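Local coordinates for F5/8 type C domain protein (Clostridium perfringens, PDB 7JRM) that probably binds mucin-type glycans through its carbohydrate-binding module, as an accessory part of the ZmpB O-glycopeptidase, at residues N405-I410 / V443-E448; N110-L115 / E122-G127; I299-K304 / G318-G323; V59-T64 / S71-T76; N13-M18 / K222-A227. All blocks are in the same frame, centred on the assembly; numbering follows the deposited sequence.

Contact 1 of 5, residues N405-I410 / V443-E448; sequences NVAKTI and VHVLFE
K408 and T409 both send their backbone N-H groups to L446 O, which makes a classic beta bulge where strand 407-413 pairs antiparallel with strand 440-449. The bond from K408 N to L446 O lies in the carbonyl plane, though its modelled length is doubtful; that from T409 N to L446 O is 3.1 Å, its donor 35° above the same plane. L446 N returns a bond to T409 O at 2.7 Å, and E448 N reaches V406 O only weakly. Before the bulge, N405 OD1 accepts from A407 N at 3.1 Å, an Asx turn that leads into the strand; the same amide also bonds to V398 and D427.

A407, I410, V445 and F447 share one face of the sheet. I410 bends at chi2 (-71°), which sets CD1 3.6 Å from V445 CG2, while A407 CB meets V445 CG1. From the loop before the strand, V406 CG2 comes obliquely to F447 CD2 at 3.8 Å, with F452 against the same ring. On the other face T409 CB packs on L446 CB.

The side chains of K408 and E448 cross at about a right angle. The lysine meets E448 through its methylenes, CG 3.5 Å from carboxylate OE2 and CE near the backbone O, whereas K408 NZ stays 6.0 Å from E448 OE2. Any charge attraction is therefore long-range; the firm polar grip is the backbone's, centred on L446 O, which accepts two N-H groups.

Contact 2 of 5, residues N110-L115 / E122-G127; sequences NQIRLL and ETFAKG
E122 pairs with L114 next to the turn of a beta hairpin, strands 112-115 and 121-124, within the NPCBM module. E122 N bonds to L114 O, and E122 O receives L114 N at 2.9 Å; the carboxylate turns away, OE1 bonding to N116 ND2. T123 follows on the opposite face: its CG2 lies 3.9 Å from Q111 CD, and OG1 sits near R113 CG, with R113 and T123 side by side.

F124 has the largest share of the second segment's buried surface. Its N-H points almost straight at I112 O, 2.8 Å away with 176° at the hydrogen, and I112 O also lies at the ring edge, near its plane. Chi1 (-63°) sets CG anti to the carbonyl carbon. The F124 side chain crosses those of I112 and L114 at about a right angle: I112 CG2 touches F124 CB, and L114 CD1 approaches F124 CE1 at 4.2 Å. W149 meets the ring from outside the hairpin. F124 O and I112 N are joined through one water, which donates to the former and accepts from the latter.

K126 turns off to salt bridges with D88 and D104. At G127 the backbone itself takes the contact: I112 CD1 lies 3.6 Å from G127 CA and 3.5 Å from G127 C.

Contact 3 of 5, residues I299-K304 / G318-G323; sequences INIPDK and GDITLG
I299 N donates to I320 O at 3.0 Å, nearly along the C=O axis, the one direct backbone bond between two largely irregular segments, each running into a helix. The contact closes the chain around helix 304-314: it enters the helix through 299-304 and comes back through 318-323 into helix 322-326. A water extends the pairing, donating to I299 O at 3.2 Å and accepting from I320 N at 2.6 Å. Where the second segment turns helical, T321 is the N-cap of helix 322-326, as D303 is of helix 304-314. T321 OG1 bonds to D324 N and also to L295 O, which ties the start of this short helix to the chain ahead of I299.

The side chains make two apolar meetings, I299 with L322 and I301 with I320. I299 carries CG1 anti to the carbonyl carbon (chi1 -58°), which lays CG1 against the backbone entering helix 322-326, 3.7 Å from L322 N. The bend at chi2 (-56°) brings I299 CD1 to L322 CD1, 4.1 Å away, where the two side chains cross obliquely. I301 runs across I320 at a slant. Around these pairs, M325 and N344 touch I299, and helix 304-314 closes over the second meeting, with L306 and I310 against I301 and L307 and I310 against I320. In this second meeting the terminal methyl I301 CD1 comes within 4.0 Å of I320 CB.

Contact 4 of 5, residues V59-T64 / S71-T76; sequences VVYSVT and SECSRT
Y61 and R75 meet with the phenol ring and guanidinium planes 83° apart. R75 NE donates to Y61 OH at 2.7 Å; the hydroxyl sits at the guanidinium edge, 18° out of its plane, while NE approaches the ring obliquely. R75 CG, placed between the backbone N and the carbonyl carbon (chi1 58°), lies 3.5 Å from Y61 CE1. At the ring edge, near its plane, is C73 O. The sulfur C73 SG stands obliquely 5.3 Å from the Y61 ring centroid, a sulfur-aromatic contact, and 4.1 Å from Y61 CB.

Beneath these groups the strands pair antiparallel. V59 and R75 exchange two backbone bonds, as do Y61 and C73, with Y61 N to C73 O at 2.8 Å; the V63-S71 pair is weak at both bonds. On the other face S62 OG lies 3.5 Å from E72 CG, and V60 lies beside S74.

The buried polar ends have further partners: L24 O takes bonds from Y61 OH and R75 NH2, and R75 also bonds to K26 O and E12 O. The hairpin 55-64/70-79 forms the centre of the four-stranded sheet of the Ig-like domain, with strand 43-47 beside 55-64 and strand 14-16 beside 70-79.

Contact 5 of 5, residues N13-M18 / K222-A227; sequences NLAYSM and KFRNLA
R224 lays one face of its guanidinium over A15, whose CB sits 3.8 Å above the plane, over its centre. The arginine runs out with CG anti to the carbonyl carbon and bends at chi3 (68°), which places NE 3.9 Å from A15 CB. At the edge of the group, near its plane, is S17 N, and R224 NH1 lies 3.1 Å from Y16 C. Neither S17 N, itself a donor, nor Y16 O, where the angle is poor, forms a hydrogen bond with NH1. Farther along, M18 bends at chi2 and chi3, and its SD rests 4.0 Å from A227 CB, with M18 CE close to the same methyl.

The contact joins strand 14-16, the edge of the Ig-like sheet, to the end of strand 215-224 in the NPCBM module. R224 is held by further partners: NE bonds to T80 OG1, and NH2 makes a salt bridge with D147. S17 N is taken by E20 OE1, and A15 O by R189 NH2.

With no hydrogen bond between them, the two segments meet mainly by van der Waals packing, an alanine methyl on a flat cation and a thioether on a second methyl, with at most a loose electrostatic contribution. The arginine's charge is probably balanced at least in part by D147.

From the N terminus, segment 13-18 opens the longest loop, which contact 5 closes some 200 residues later at 222-227. Contact 4, a hairpin of the Ig-like sheet, and contact 2, a hairpin of the NPCBM module, both nest inside it, one after the other. Contacts 4 and 5 touch directly: T76 O and L14 N are 3.0 Å apart where strands 70-79 and 14-16 adjoin, so contact 5 ties that sheet to the NPCBM module. Beyond the three helices between 232 and 288, contact 3 closes its loop around helix 304-314. Contact 1 follows in series, closing the 32 residues between 410 and 443 within the mixed C-terminal sheet. Contacts 1 and 3 lie across the chain's centre from the other three.

Contact 1 of 5, residues N405-I410 / V443-E448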
# COMPACT_ATOMS: atom_id res chain seq x y z
N ASN A 405 -10.14 -36.39 -10.45
CA ASN A 405 -10.92 -37.62 -10.47
C ASN A 405 -10.84 -38.30 -9.11
O ASN A 405 -9.75 -38.64 -8.64
CB ASN A 405 -10.42 -38.55 -11.57
CG ASN A 405 -11.31 -39.76 -11.77
OD1 ASN A 405 -12.38 -39.86 -11.17
ND2 ASN A 405 -10.88 -40.68 -12.63
N VAL A 406 -11.99 -38.51 -8.48
CA VAL A 406 -12.06 -39.10 -7.15
C VAL A 406 -12.68 -40.50 -7.19
O VAL A 406 -13.14 -41.00 -6.17
CB VAL A 406 -12.82 -38.19 -6.17
CG1 VAL A 406 -12.05 -36.89 -5.96
CG2 VAL A 406 -14.22 -37.91 -6.68
N ALA A 407 -12.70 -41.13 -8.36
CA ALA A 407 -13.22 -42.48 -8.47
C ALA A 407 -12.33 -43.47 -7.73
O ALA A 407 -11.10 -43.37 -7.78
CB ALA A 407 -13.36 -42.89 -9.94
N LYS A 408 -12.95 -44.42 -7.05
CA LYS A 408 -12.23 -45.33 -6.16
C LYS A 408 -12.29 -46.77 -6.65
O LYS A 408 -11.26 -47.33 -7.04
CB LYS A 408 -12.79 -45.22 -4.74
CG LYS A 408 -12.63 -43.85 -4.11
CD LYS A 408 -11.19 -43.37 -4.19
CE LYS A 408 -11.05 -41.96 -3.65
NZ LYS A 408 -9.83 -41.29 -4.18
N THR A 409 -13.46 -47.40 -6.65
CA THR A 409 -13.59 -48.83 -6.90
C THR A 409 -14.44 -49.07 -8.14
O THR A 409 -15.56 -48.54 -8.24
CB THR A 409 -14.20 -49.55 -5.69
OG1 THR A 409 -13.30 -49.44 -4.58
CG2 THR A 409 -14.44 -51.01 -6.01
N ILE A 410 -13.92 -49.87 -9.07
CA ILE A 410 -14.65 -50.32 -10.24
C ILE A 410 -14.98 -51.79 -10.03
O ILE A 410 -14.09 -52.64 -10.03
CB ILE A 410 -13.85 -50.13 -11.53
CG1 ILE A 410 -13.49 -48.65 -11.73
CG2 ILE A 410 -14.62 -50.65 -12.73
CD1 ILE A 410 -14.66 -47.79 -12.09
N VAL A 443 -22.23 -52.09 -13.88
CA VAL A 443 -20.90 -51.57 -13.55
C VAL A 443 -21.07 -50.47 -12.52
O VAL A 443 -21.76 -49.47 -12.78
CB VAL A 443 -20.17 -51.05 -14.80
CG1 VAL A 443 -18.78 -50.55 -14.43
CG2 VAL A 443 -20.09 -52.14 -15.86
N HIS A 444 -20.45 -50.64 -11.36
CA HIS A 444 -20.54 -49.68 -10.26
C HIS A 444 -19.21 -48.95 -10.13
O HIS A 444 -18.18 -49.58 -9.88
CB HIS A 444 -20.90 -50.38 -8.95
CG HIS A 444 -22.29 -50.94 -8.93
ND1 HIS A 444 -22.65 -52.09 -9.60
CD2 HIS A 444 -23.42 -50.50 -8.31
CE1 HIS A 444 -23.93 -52.33 -9.40
NE2 HIS A 444 -24.42 -51.38 -8.62
N VAL A 445 -19.24 -47.63 -10.30
CA VAL A 445 -18.06 -46.79 -10.18
C VAL A 445 -18.15 -46.11 -8.82
O VAL A 445 -18.80 -45.07 -8.67
CB VAL A 445 -17.97 -45.77 -11.32
CG1 VAL A 445 -16.73 -44.90 -11.16
CG2 VAL A 445 -17.97 -46.47 -12.67
N LEU A 446 -17.49 -46.70 -7.82
CA LEU A 446 -17.50 -46.14 -6.48
C LEU A 446 -16.53 -44.98 -6.38
O LEU A 446 -15.40 -45.05 -6.88
CB LEU A 446 -17.14 -47.21 -5.45
CG LEU A 446 -17.97 -48.49 -5.34
CD1 LEU A 446 -17.95 -49.02 -3.92
CD2 LEU A 446 -19.40 -48.29 -5.81
N PHE A 447 -16.96 -43.89 -5.74
CA PHE A 447 -16.10 -42.74 -5.55
C PHE A 447 -16.41 -42.09 -4.21
O PHE A 447 -17.55 -42.15 -3.72
CB PHE A 447 -16.25 -41.72 -6.70
CG PHE A 447 -17.51 -40.90 -6.63
CD1 PHE A 447 -18.68 -41.36 -7.22
CD2 PHE A 447 -17.52 -39.66 -6.01
CE1 PHE A 447 -19.84 -40.60 -7.17
CE2 PHE A 447 -18.68 -38.91 -5.95
CZ PHE A 447 -19.84 -39.37 -6.54
N GLU A 448 -15.39 -41.47 -3.62
CA GLU A 448 -15.55 -40.79 -2.34
C GLU A 448 -14.51 -39.68 -2.24
O GLU A 448 -13.41 -39.78 -2.78
CB GLU A 448 -15.41 -41.76 -1.16
CG GLU A 448 -13.99 -42.26 -0.91
CD GLU A 448 -13.96 -43.59 -0.19
OE1 GLU A 448 -14.39 -43.64 0.98
OE2 GLU A 448 -13.50 -44.59 -0.79

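Contact 2 of 5, residues N110-L115 / E122-G127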
# COMPACT_ATOMS: atom_id res chain seq x y z
N ASN A 110 35.89 16.15 20.04
CA ASN A 110 34.77 15.47 20.65
C ASN A 110 33.57 15.47 19.70
O ASN A 110 33.59 16.07 18.62
CB ASN A 110 34.39 16.14 21.97
CG ASN A 110 35.40 15.88 23.07
OD1 ASN A 110 36.02 14.82 23.12
ND2 ASN A 110 35.57 16.85 23.95
N GLN A 111 32.52 14.77 20.12
CA GLN A 111 31.30 14.73 19.32
C GLN A 111 30.65 16.11 19.25
O GLN A 111 30.80 16.94 20.15
CB GLN A 111 30.31 13.73 19.91
CG GLN A 111 30.71 12.27 19.76
CD GLN A 111 29.80 11.33 20.53
OE1 GLN A 111 29.75 11.37 21.76
NE2 GLN A 111 29.08 10.48 19.81
N ILE A 112 29.93 16.35 18.16
CA ILE A 112 29.19 17.60 18.01
C ILE A 112 28.04 17.61 19.00
O ILE A 112 27.16 16.74 18.97
CB ILE A 112 28.69 17.77 16.57
CG1 ILE A 112 29.87 18.01 15.62
CG2 ILE A 112 27.68 18.90 16.48
CD1 ILE A 112 29.52 17.86 14.17
N ARG A 113 28.05 18.59 19.90
CA ARG A 113 27.08 18.66 20.98
C ARG A 113 26.58 20.09 21.14
O ARG A 113 27.38 21.02 21.28
CB ARG A 113 27.68 18.16 22.30
CG ARG A 113 27.98 16.67 22.31
CD ARG A 113 28.78 16.26 23.54
NE ARG A 113 30.04 16.99 23.65
CZ ARG A 113 30.48 17.56 24.76
NH1 ARG A 113 29.75 17.50 25.87
NH2 ARG A 113 31.64 18.20 24.77
N LEU A 114 25.26 20.26 21.12
CA LEU A 114 24.62 21.55 21.29
C LEU A 114 23.61 21.47 22.43
O LEU A 114 23.33 20.39 22.96
CB LEU A 114 23.94 22.02 20.00
CG LEU A 114 24.87 22.27 18.81
CD1 LEU A 114 24.08 22.79 17.62
CD2 LEU A 114 25.98 23.24 19.19
N LEU A 115 23.06 22.62 22.79
CA LEU A 115 22.10 22.72 23.89
C LEU A 115 20.68 22.79 23.34
O LEU A 115 20.41 23.50 22.37
CB LEU A 115 22.39 23.95 24.75
CG LEU A 115 21.55 24.13 26.01
CD1 LEU A 115 21.97 23.13 27.08
CD2 LEU A 115 21.66 25.55 26.54
N GLU A 122 22.07 17.91 22.99
CA GLU A 122 21.80 17.17 21.77
C GLU A 122 23.12 16.78 21.12
O GLU A 122 23.93 17.65 20.79
CB GLU A 122 20.95 17.99 20.80
CG GLU A 122 20.43 17.20 19.61
CD GLU A 122 19.22 16.35 19.95
OE1 GLU A 122 18.58 16.61 20.99
OE2 GLU A 122 18.91 15.42 19.18
N THR A 123 23.34 15.48 20.94
CA THR A 123 24.56 14.96 20.34
C THR A 123 24.28 14.59 18.89
O THR A 123 23.35 13.82 18.60
CB THR A 123 25.07 13.74 21.11
OG1 THR A 123 25.09 14.03 22.51
CG2 THR A 123 26.48 13.38 20.65
N PHE A 124 25.09 15.12 17.98
CA PHE A 124 24.93 14.90 16.55
C PHE A 124 26.04 14.01 16.02
O PHE A 124 27.20 14.13 16.44
CB PHE A 124 24.93 16.22 15.78
CG PHE A 124 23.79 17.13 16.13
CD1 PHE A 124 23.87 17.97 17.23
CD2 PHE A 124 22.64 17.16 15.35
CE1 PHE A 124 22.82 18.81 17.55
CE2 PHE A 124 21.60 18.00 15.67
CZ PHE A 124 21.69 18.83 16.77
N ALA A 125 25.69 13.11 15.10
CA ALA A 125 26.71 12.31 14.44
C ALA A 125 27.28 13.03 13.22
O ALA A 125 28.42 12.76 12.82
CB ALA A 125 26.13 10.95 14.03
N LYS A 126 26.51 13.93 12.62
CA LYS A 126 26.90 14.63 11.41
C LYS A 126 26.91 16.13 11.64
O LYS A 126 26.13 16.66 12.43
CB LYS A 126 25.95 14.29 10.25
CG LYS A 126 25.60 12.81 10.15
CD LYS A 126 26.77 12.00 9.63
CE LYS A 126 27.04 12.30 8.17
NZ LYS A 126 28.36 11.78 7.73
N GLY A 127 27.79 16.81 10.92
CA GLY A 127 27.88 18.25 11.00
C GLY A 127 29.30 18.71 10.74
O GLY A 127 30.17 17.94 10.35
O HOH W 1 29.88 14.11 16.16

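Contact 3 of 5, residues I299-K304 / G318-G323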
# COMPACT_ATOMS: atom_id res chain seq x y z
N ILE A 299 -29.96 -16.54 -16.68
CA ILE A 299 -28.89 -17.53 -16.57
C ILE A 299 -29.35 -18.81 -17.25
O ILE A 299 -30.49 -19.27 -17.03
CB ILE A 299 -28.53 -17.79 -15.10
CG1 ILE A 299 -28.08 -16.49 -14.42
CG2 ILE A 299 -27.43 -18.85 -14.99
CD1 ILE A 299 -26.94 -15.79 -15.13
N ASN A 300 -28.48 -19.40 -18.07
CA ASN A 300 -28.79 -20.64 -18.76
C ASN A 300 -28.62 -21.80 -17.79
O ASN A 300 -27.50 -22.11 -17.36
CB ASN A 300 -27.90 -20.81 -19.98
CG ASN A 300 -28.19 -22.10 -20.74
OD1 ASN A 300 -27.32 -22.97 -20.86
ND2 ASN A 300 -29.40 -22.22 -21.25
N ILE A 301 -29.73 -22.44 -17.43
CA ILE A 301 -29.71 -23.60 -16.54
C ILE A 301 -30.27 -24.80 -17.30
O ILE A 301 -31.49 -24.99 -17.35
CB ILE A 301 -30.51 -23.34 -15.25
CG1 ILE A 301 -30.06 -22.03 -14.60
CG2 ILE A 301 -30.37 -24.50 -14.28
CD1 ILE A 301 -30.86 -21.65 -13.37
N PRO A 302 -29.42 -25.62 -17.92
CA PRO A 302 -29.94 -26.74 -18.72
C PRO A 302 -30.65 -27.80 -17.90
O PRO A 302 -31.61 -28.41 -18.40
CB PRO A 302 -28.68 -27.30 -19.41
CG PRO A 302 -27.54 -26.85 -18.56
CD PRO A 302 -27.95 -25.54 -17.96
N ASP A 303 -30.21 -28.06 -16.67
CA ASP A 303 -30.86 -29.05 -15.82
C ASP A 303 -32.16 -28.46 -15.29
O ASP A 303 -32.15 -27.49 -14.53
CB ASP A 303 -29.93 -29.46 -14.68
CG ASP A 303 -30.37 -30.75 -14.00
OD1 ASP A 303 -29.48 -31.54 -13.61
OD2 ASP A 303 -31.59 -30.98 -13.86
N LYS A 304 -33.29 -29.06 -15.69
CA LYS A 304 -34.58 -28.56 -15.25
C LYS A 304 -34.79 -28.77 -13.75
O LYS A 304 -35.54 -28.02 -13.12
CB LYS A 304 -35.70 -29.23 -16.04
N GLY A 318 -40.48 -18.94 -13.72
CA GLY A 318 -39.84 -18.39 -14.90
C GLY A 318 -38.33 -18.37 -14.79
O GLY A 318 -37.72 -19.16 -14.07
N ASP A 319 -37.72 -17.43 -15.51
CA ASP A 319 -36.27 -17.37 -15.61
C ASP A 319 -35.63 -17.01 -14.28
O ASP A 319 -36.19 -16.28 -13.46
CB ASP A 319 -35.86 -16.35 -16.67
CG ASP A 319 -36.76 -16.39 -17.90
OD1 ASP A 319 -37.74 -15.62 -17.94
OD2 ASP A 319 -36.47 -17.19 -18.81
N ILE A 320 -34.42 -17.54 -14.07
CA ILE A 320 -33.59 -17.20 -12.92
C ILE A 320 -32.52 -16.23 -13.40
O ILE A 320 -31.78 -16.53 -14.34
CB ILE A 320 -32.97 -18.45 -12.28
CG1 ILE A 320 -34.06 -19.34 -11.68
CG2 ILE A 320 -31.95 -18.06 -11.23
CD1 ILE A 320 -34.83 -18.68 -10.56
N THR A 321 -32.44 -15.07 -12.75
CA THR A 321 -31.54 -14.01 -13.16
C THR A 321 -30.22 -14.08 -12.38
O THR A 321 -30.09 -14.81 -11.40
CB THR A 321 -32.20 -12.64 -12.95
OG1 THR A 321 -32.19 -12.31 -11.55
CG2 THR A 321 -33.64 -12.67 -13.45
N LEU A 322 -29.24 -13.30 -12.84
CA LEU A 322 -27.99 -13.17 -12.10
C LEU A 322 -28.23 -12.54 -10.74
O LEU A 322 -27.61 -12.94 -9.75
CB LEU A 322 -26.98 -12.35 -12.91
CG LEU A 322 -25.56 -12.24 -12.35
CD1 LEU A 322 -24.85 -13.58 -12.42
CD2 LEU A 322 -24.78 -11.17 -13.09
N GLY A 323 -29.12 -11.55 -10.68
CA GLY A 323 -29.52 -11.00 -9.39
C GLY A 323 -30.13 -12.05 -8.49
O GLY A 323 -29.90 -12.06 -7.28
O HOH W 2 -33.42 -19.23 -15.83

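Contact 4 of 5, residues V59-T64 / S71-T76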
# COMPACT_ATOMS: atom_id res chain seq x y z
N VAL A 59 3.70 31.21 3.46
CA VAL A 59 2.54 31.37 4.33
C VAL A 59 2.66 32.69 5.07
O VAL A 59 3.73 33.01 5.60
CB VAL A 59 2.39 30.20 5.32
CG1 VAL A 59 1.06 30.30 6.05
CG2 VAL A 59 2.51 28.87 4.61
N VAL A 60 1.58 33.46 5.11
CA VAL A 60 1.52 34.73 5.82
C VAL A 60 0.59 34.56 7.02
O VAL A 60 -0.48 33.95 6.91
CB VAL A 60 1.04 35.87 4.91
CG1 VAL A 60 1.18 37.22 5.62
CG2 VAL A 60 1.82 35.87 3.61
N TYR A 61 1.00 35.12 8.16
CA TYR A 61 0.27 34.97 9.41
C TYR A 61 -0.11 36.34 9.95
O TYR A 61 0.68 37.28 9.90
CB TYR A 61 1.11 34.22 10.45
CG TYR A 61 1.60 32.86 9.99
CD1 TYR A 61 2.73 32.75 9.19
CD2 TYR A 61 0.93 31.70 10.35
CE1 TYR A 61 3.18 31.52 8.76
CE2 TYR A 61 1.38 30.46 9.93
CZ TYR A 61 2.50 30.38 9.13
OH TYR A 61 2.95 29.15 8.71
N SER A 62 -1.34 36.45 10.46
CA SER A 62 -1.85 37.69 11.01
C SER A 62 -2.65 37.39 12.27
O SER A 62 -3.29 36.35 12.38
CB SER A 62 -2.73 38.45 10.00
OG SER A 62 -2.88 39.80 10.37
N VAL A 63 -2.61 38.33 13.22
CA VAL A 63 -3.30 38.19 14.49
C VAL A 63 -3.87 39.54 14.90
O VAL A 63 -3.33 40.59 14.53
CB VAL A 63 -2.36 37.62 15.59
CG1 VAL A 63 -1.40 38.70 16.09
CG2 VAL A 63 -3.17 37.04 16.74
N THR A 64 -4.97 39.50 15.64
CA THR A 64 -5.62 40.70 16.15
C THR A 64 -5.74 40.60 17.67
O THR A 64 -6.11 39.55 18.20
CB THR A 64 -7.01 40.89 15.53
N SER A 71 -0.87 42.61 13.44
CA SER A 71 0.50 42.49 12.97
C SER A 71 0.60 41.31 12.01
O SER A 71 -0.19 40.36 12.09
CB SER A 71 1.49 42.31 14.13
OG SER A 71 1.55 43.48 14.92
N GLU A 72 1.57 41.37 11.11
CA GLU A 72 1.74 40.35 10.08
C GLU A 72 3.19 39.89 10.02
O GLU A 72 4.11 40.65 10.32
CB GLU A 72 1.29 40.86 8.71
CG GLU A 72 -0.21 41.05 8.57
CD GLU A 72 -0.57 41.93 7.39
OE1 GLU A 72 0.33 42.62 6.87
OE2 GLU A 72 -1.75 41.93 6.99
N CYS A 73 3.37 38.64 9.60
CA CYS A 73 4.69 38.08 9.37
C CYS A 73 4.57 36.99 8.32
O CYS A 73 3.49 36.45 8.08
CB CYS A 73 5.31 37.53 10.66
SG CYS A 73 4.82 35.83 11.06
N SER A 74 5.70 36.67 7.68
CA SER A 74 5.72 35.70 6.60
C SER A 74 6.91 34.77 6.76
O SER A 74 7.97 35.17 7.24
CB SER A 74 5.78 36.39 5.23
OG SER A 74 6.14 35.47 4.21
N ARG A 75 6.72 33.52 6.36
CA ARG A 75 7.77 32.52 6.39
C ARG A 75 7.48 31.46 5.34
O ARG A 75 6.34 31.28 4.91
CB ARG A 75 7.91 31.88 7.78
CG ARG A 75 6.64 31.20 8.29
CD ARG A 75 6.68 29.70 8.05
NE ARG A 75 5.68 28.98 8.84
CZ ARG A 75 5.91 28.47 10.05
NH1 ARG A 75 7.10 28.58 10.61
NH2 ARG A 75 4.94 27.83 10.69
N THR A 76 8.54 30.77 4.91
CA THR A 76 8.43 29.74 3.90
C THR A 76 8.54 28.35 4.54
O THR A 76 9.22 28.16 5.55
CB THR A 76 9.52 29.90 2.84
OG1 THR A 76 10.81 29.78 3.45
CG2 THR A 76 9.41 31.25 2.16

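Contact 5 of 5, residues N13-M18 / K222-A227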
# COMPACT_ATOMS: atom_id res chain seq x y z
N ASN A 13 11.75 30.20 8.90
CA ASN A 13 11.64 29.28 7.78
C ASN A 13 11.77 27.84 8.26
O ASN A 13 12.61 27.52 9.10
CB ASN A 13 12.71 29.58 6.73
CG ASN A 13 12.44 30.88 5.99
OD1 ASN A 13 11.30 31.33 5.89
ND2 ASN A 13 13.50 31.48 5.46
N LEU A 14 10.92 26.96 7.71
CA LEU A 14 10.88 25.56 8.09
C LEU A 14 11.17 24.68 6.88
O LEU A 14 11.12 25.12 5.73
CB LEU A 14 9.52 25.18 8.68
CG LEU A 14 9.26 25.55 10.15
CD1 LEU A 14 7.80 25.29 10.49
CD2 LEU A 14 10.17 24.76 11.07
N ALA A 15 11.48 23.41 7.17
CA ALA A 15 11.71 22.41 6.14
C ALA A 15 11.18 21.07 6.63
O ALA A 15 11.43 20.68 7.77
CB ALA A 15 13.20 22.29 5.80
N TYR A 16 10.43 20.38 5.77
CA TYR A 16 9.86 19.08 6.09
C TYR A 16 10.24 18.07 5.02
O TYR A 16 10.57 18.42 3.89
CB TYR A 16 8.33 19.16 6.20
CG TYR A 16 7.82 19.81 7.47
CD1 TYR A 16 7.64 19.07 8.63
CD2 TYR A 16 7.52 21.17 7.50
CE1 TYR A 16 7.18 19.67 9.79
CE2 TYR A 16 7.06 21.77 8.65
CZ TYR A 16 6.89 21.01 9.80
OH TYR A 16 6.42 21.61 10.95
N SER A 17 10.21 16.80 5.41
CA SER A 17 10.47 15.71 4.48
C SER A 17 9.15 15.26 3.84
O SER A 17 8.08 15.79 4.13
CB SER A 17 11.18 14.56 5.18
OG SER A 17 10.25 13.62 5.71
N MET A 18 9.24 14.26 2.96
CA MET A 18 8.06 13.84 2.21
C MET A 18 7.05 13.10 3.08
O MET A 18 5.84 13.22 2.85
CB MET A 18 8.48 12.96 1.03
CG MET A 18 9.21 13.70 -0.08
SD MET A 18 8.34 15.18 -0.63
CE MET A 18 6.92 14.46 -1.44
N LYS A 222 22.99 20.19 6.06
CA LYS A 222 22.72 19.34 4.91
C LYS A 222 21.94 20.11 3.86
O LYS A 222 21.20 21.05 4.17
CB LYS A 222 21.94 18.08 5.33
CG LYS A 222 20.58 18.38 5.94
CD LYS A 222 19.92 17.12 6.46
CE LYS A 222 18.69 17.44 7.30
NZ LYS A 222 18.18 16.25 8.02
N PHE A 223 22.13 19.70 2.60
CA PHE A 223 21.29 20.18 1.52
C PHE A 223 20.02 19.34 1.45
O PHE A 223 20.01 18.16 1.81
CB PHE A 223 22.03 20.10 0.18
CG PHE A 223 23.09 21.15 0.01
CD1 PHE A 223 22.76 22.50 -0.00
CD2 PHE A 223 24.42 20.79 -0.13
CE1 PHE A 223 23.73 23.47 -0.16
CE2 PHE A 223 25.40 21.76 -0.29
CZ PHE A 223 25.06 23.09 -0.31
N ARG A 224 18.94 19.95 0.98
CA ARG A 224 17.67 19.26 0.82
C ARG A 224 17.08 19.63 -0.53
O ARG A 224 16.97 20.82 -0.86
CB ARG A 224 16.69 19.62 1.94
CG ARG A 224 17.21 19.32 3.34
CD ARG A 224 16.26 19.86 4.41
NE ARG A 224 15.00 19.13 4.43
CZ ARG A 224 14.47 18.60 5.53
NH1 ARG A 224 13.31 17.96 5.46
NH2 ARG A 224 15.10 18.69 6.69
N ASN A 225 16.70 18.62 -1.31
CA ASN A 225 16.19 18.82 -2.66
C ASN A 225 14.72 18.46 -2.74
O ASN A 225 14.24 17.57 -2.04
CB ASN A 225 16.98 17.99 -3.67
CG ASN A 225 18.26 18.67 -4.12
OD1 ASN A 225 18.68 19.66 -3.53
ND2 ASN A 225 18.88 18.13 -5.16
N LEU A 226 14.01 19.17 -3.62
CA LEU A 226 12.62 18.83 -3.89
C LEU A 226 12.53 17.45 -4.52
O LEU A 226 13.46 16.99 -5.20
CB LEU A 226 11.99 19.87 -4.82
CG LEU A 226 12.08 21.33 -4.37
CD1 LEU A 226 11.36 22.25 -5.35
CD2 LEU A 226 11.52 21.50 -2.97
N ALA A 227 11.42 16.77 -4.27
CA ALA A 227 11.26 15.40 -4.75
C ALA A 227 11.28 15.35 -6.27
O ALA A 227 10.77 16.24 -6.95
CB ALA A 227 9.95 14.81 -4.22